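Local coordinates for D-alanyl-D-alanine carboxypeptidase (Streptococcus pneumoniae R6, PDB 1XP4), which probably removes the C-terminal D-alanine from peptidoglycan precursor peptides, as a serine D-Ala-D-Ala carboxypeptidase of the S11 family, at residues A[10-18]-A[29-37]. Sequence-based numbering, arbitrary orientation.
Sequences FTIAAKHAI and YEKDATQPV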
loop_
_atom_site.group_PDB
_atom_site.type_symbol
_atom_site.label_atom_id
_atom_site.label_comp_id
_atom_site.label_asym_id
_atom_site.label_seq_id
_atom_site.Cartn_x
_atom_site.Cartn_y
_atom_site.Cartn_z
ATOM N N PHE A 10 -13.382 9.727 -18.701
ATOM C CA PHE A 10 -12.425 8.581 -18.656
ATOM C C PHE A 10 -12.979 7.333 -17.976
ATOM O O PHE A 10 -13.617 7.416 -16.931
ATOM C CB PHE A 10 -11.137 8.979 -17.930
ATOM C CG PHE A 10 -10.260 7.804 -17.563
ATOM C CD1 PHE A 10 -9.528 7.128 -18.535
ATOM C CD2 PHE A 10 -10.190 7.354 -16.250
ATOM C CE1 PHE A 10 -8.735 6.014 -18.201
ATOM C CE2 PHE A 10 -9.400 6.242 -15.909
ATOM C CZ PHE A 10 -8.673 5.574 -16.889
ATOM N N THR A 11 -12.702 6.180 -18.581
ATOM C CA THR A 11 -13.118 4.884 -18.050
ATOM C C THR A 11 -11.931 3.937 -18.190
ATOM O O THR A 11 -11.207 3.986 -19.185
ATOM C CB THR A 11 -14.289 4.285 -18.835
ATOM O OG1 THR A 11 -15.351 5.238 -18.904
ATOM C CG2 THR A 11 -14.796 3.021 -18.145
ATOM N N ILE A 12 -11.733 3.075 -17.202
ATOM C CA ILE A 12 -10.620 2.144 -17.247
ATOM C C ILE A 12 -11.042 0.802 -17.818
ATOM O O ILE A 12 -12.154 0.335 -17.576
ATOM C CB ILE A 12 -10.011 1.948 -15.846
ATOM C CG1 ILE A 12 -8.715 1.142 -15.959
ATOM C CG2 ILE A 12 -11.028 1.280 -14.916
ATOM C CD1 ILE A 12 -7.715 1.449 -14.854
ATOM N N ALA A 13 -10.149 0.190 -18.584
ATOM C CA ALA A 13 -10.420 -1.099 -19.207
ATOM C C ALA A 13 -10.150 -2.236 -18.225
ATOM O O ALA A 13 -9.320 -3.122 -18.472
ATOM C CB ALA A 13 -9.565 -1.254 -20.453
ATOM N N ALA A 14 -10.860 -2.190 -17.104
ATOM C CA ALA A 14 -10.738 -3.191 -16.049
ATOM C C ALA A 14 -12.100 -3.249 -15.370
ATOM O O ALA A 14 -12.829 -2.258 -15.376
ATOM C CB ALA A 14 -9.665 -2.775 -15.051
ATOM N N LYS A 15 -12.449 -4.395 -14.794
ATOM C CA LYS A 15 -13.747 -4.524 -14.145
ATOM C C LYS A 15 -13.835 -3.745 -12.848
ATOM O O LYS A 15 -14.895 -3.223 -12.515
ATOM C CB LYS A 15 -14.074 -5.993 -13.871
ATOM C CG LYS A 15 -14.212 -6.827 -15.120
ATOM C CD LYS A 15 -15.058 -8.069 -14.882
ATOM C CE LYS A 15 -15.127 -8.933 -16.144
ATOM N NZ LYS A 15 -15.608 -8.165 -17.334
ATOM N N HIS A 16 -12.723 -3.656 -12.124
ATOM C CA HIS A 16 -12.705 -2.959 -10.841
ATOM C C HIS A 16 -11.410 -2.214 -10.655
ATOM O O HIS A 16 -10.347 -2.719 -11.011
ATOM C CB HIS A 16 -12.833 -3.958 -9.699
ATOM C CG HIS A 16 -13.984 -4.894 -9.850
ATOM N ND1 HIS A 16 -15.274 -4.541 -9.516
ATOM C CD2 HIS A 16 -14.050 -6.152 -10.345
ATOM C CE1 HIS A 16 -16.086 -5.545 -9.798
ATOM N NE2 HIS A 16 -15.369 -6.534 -10.304
ATOM N N ALA A 17 -11.485 -1.027 -10.068
ATOM C CA ALA A 17 -10.276 -0.255 -9.848
ATOM C C ALA A 17 -10.505 0.941 -8.941
ATOM O O ALA A 17 -11.628 1.430 -8.808
ATOM C CB ALA A 17 -9.707 0.209 -11.191
ATOM N N ILE A 18 -9.425 1.397 -8.316
ATOM C CA ILE A 18 -9.469 2.567 -7.451
ATOM C C ILE A 18 -8.057 3.120 -7.368
ATOM O O ILE A 18 -7.081 2.370 -7.401
ATOM C CB ILE A 18 -9.949 2.231 -6.018
ATOM C CG1 ILE A 18 -10.230 3.529 -5.254
ATOM C CG2 ILE A 18 -8.882 1.421 -5.279
ATOM C CD1 ILE A 18 -10.866 3.328 -3.891
ATOM N N TYR A 29 -9.904 8.156 -8.182
ATOM C CA TYR A 29 -10.662 7.471 -9.212
ATOM C C TYR A 29 -11.186 6.140 -8.702
ATOM O O TYR A 29 -10.528 5.449 -7.921
ATOM C CB TYR A 29 -9.805 7.200 -10.441
ATOM C CG TYR A 29 -10.573 6.464 -11.510
ATOM C CD1 TYR A 29 -11.417 7.148 -12.372
ATOM C CD2 TYR A 29 -10.533 5.077 -11.595
ATOM C CE1 TYR A 29 -12.208 6.476 -13.288
ATOM C CE2 TYR A 29 -11.325 4.395 -12.508
ATOM C CZ TYR A 29 -12.159 5.104 -13.349
ATOM O OH TYR A 29 -12.952 4.456 -14.259
ATOM N N GLU A 30 -12.362 5.760 -9.175
ATOM C CA GLU A 30 -12.940 4.511 -8.736
ATOM C C GLU A 30 -13.924 3.953 -9.752
ATOM O O GLU A 30 -14.514 4.700 -10.533
ATOM C CB GLU A 30 -13.603 4.730 -7.366
ATOM C CG GLU A 30 -15.072 4.362 -7.247
ATOM C CD GLU A 30 -15.988 5.239 -8.071
ATOM O OE1 GLU A 30 -15.856 6.478 -7.987
ATOM O OE2 GLU A 30 -16.848 4.691 -8.796
ATOM N N LYS A 31 -14.063 2.630 -9.746
ATOM C CA LYS A 31 -14.986 1.922 -10.624
ATOM C C LYS A 31 -15.287 0.578 -9.979
ATOM O O LYS A 31 -14.437 -0.312 -9.978
ATOM C CB LYS A 31 -14.376 1.703 -12.007
ATOM C CG LYS A 31 -15.235 0.822 -12.889
ATOM C CD LYS A 31 -14.630 0.627 -14.257
ATOM C CE LYS A 31 -15.389 -0.443 -15.022
ATOM N NZ LYS A 31 -14.867 -0.624 -16.407
ATOM N N ASP A 32 -16.491 0.436 -9.431
ATOM C CA ASP A 32 -16.897 -0.798 -8.765
ATOM C C ASP A 32 -15.755 -1.193 -7.819
ATOM O O ASP A 32 -15.201 -2.293 -7.902
ATOM C CB ASP A 32 -17.143 -1.892 -9.807
ATOM C CG ASP A 32 -18.126 -2.952 -9.328
ATOM O OD1 ASP A 32 -18.627 -2.840 -8.188
ATOM O OD2 ASP A 32 -18.409 -3.900 -10.094
ATOM N N ALA A 33 -15.411 -0.277 -6.919
ATOM C CA ALA A 33 -14.314 -0.485 -5.977
ATOM C C ALA A 33 -14.691 -1.093 -4.635
ATOM O O ALA A 33 -13.815 -1.303 -3.801
ATOM C CB ALA A 33 -13.573 0.839 -5.741
ATOM N N THR A 34 -15.970 -1.390 -4.422
ATOM C CA THR A 34 -16.400 -1.960 -3.144
ATOM C C THR A 34 -16.806 -3.436 -3.160
ATOM O O THR A 34 -16.889 -4.068 -2.109
ATOM C CB THR A 34 -17.563 -1.164 -2.558
ATOM O OG1 THR A 34 -18.544 -0.943 -3.573
ATOM C CG2 THR A 34 -17.082 0.164 -2.030
ATOM N N GLN A 35 -17.059 -3.993 -4.334
ATOM C CA GLN A 35 -17.449 -5.396 -4.403
ATOM C C GLN A 35 -16.247 -6.315 -4.203
ATOM O O GLN A 35 -15.311 -6.297 -4.996
ATOM C CB GLN A 35 -18.088 -5.699 -5.756
ATOM C CG GLN A 35 -18.624 -7.110 -5.882
ATOM C CD GLN A 35 -18.708 -7.564 -7.328
ATOM O OE1 GLN A 35 -19.057 -8.713 -7.613
ATOM N NE2 GLN A 35 -18.383 -6.661 -8.253
ATOM N N PRO A 36 -16.248 -7.126 -3.135
ATOM C CA PRO A 36 -15.099 -8.018 -2.944
ATOM C C PRO A 36 -14.962 -8.944 -4.148
ATOM O O PRO A 36 -15.954 -9.439 -4.668
ATOM C CB PRO A 36 -15.461 -8.777 -1.672
ATOM C CG PRO A 36 -16.274 -7.771 -0.898
ATOM C CD PRO A 36 -17.163 -7.190 -1.979
ATOM N N VAL A 37 -13.734 -9.165 -4.600
ATOM C CA VAL A 37 -13.487 -10.035 -5.745
ATOM C C VAL A 37 -12.124 -10.691 -5.572
ATOM O O VAL A 37 -11.331 -10.268 -4.727
ATOM C CB VAL A 37 -13.487 -9.241 -7.079
ATOM C CG1 VAL A 37 -14.860 -8.639 -7.338
ATOM C CG2 VAL A 37 -12.430 -8.140 -7.033
#
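A17 and K31 form an antiparallel hydrogen-bonded pair, with A17 N to K31 O at 3.0 Å and K31 N to A17 O at 2.9 Å; I18 and E30 follow as a non-hydrogen-bonded pair. This is the open end of the hairpin 17-21/26-31, at one edge of the five-stranded antiparallel sheet of the carboxypeptidase domain. The K31 side chain is fully extended, with CG anti to the backbone N (chi1 173°), and this carries its amine to the incoming chain. K31 NZ donates to A14 O at 2.8 Å and to I12 O at 3.1 Å, the carbonyls of the last and first residues of the inverse gamma turn centred on A13. CG2 of I12 packs on K31 CD. The edge of F10 meets a face of the Y29 ring, a T-shaped pair with centroids 5.2 Å apart and planes at 60°. L270 of helix 262-277 touches F10, I12 and Y29. Beyond the strands, H16 ND1 donates to D32 O at 2.8 Å, close to the ring plane and on a carbonyl lone pair. CG1 of V37 lies over a face of the same imidazole in a CH-pi contact, 4.1 Å from the ring centroid. The K31 amine thus bonds two backbone carbonyls of the turn, and the bond from H16 ND1 to D32 O requires a proton on ND1 and ties the ring to the chain leaving the sheet.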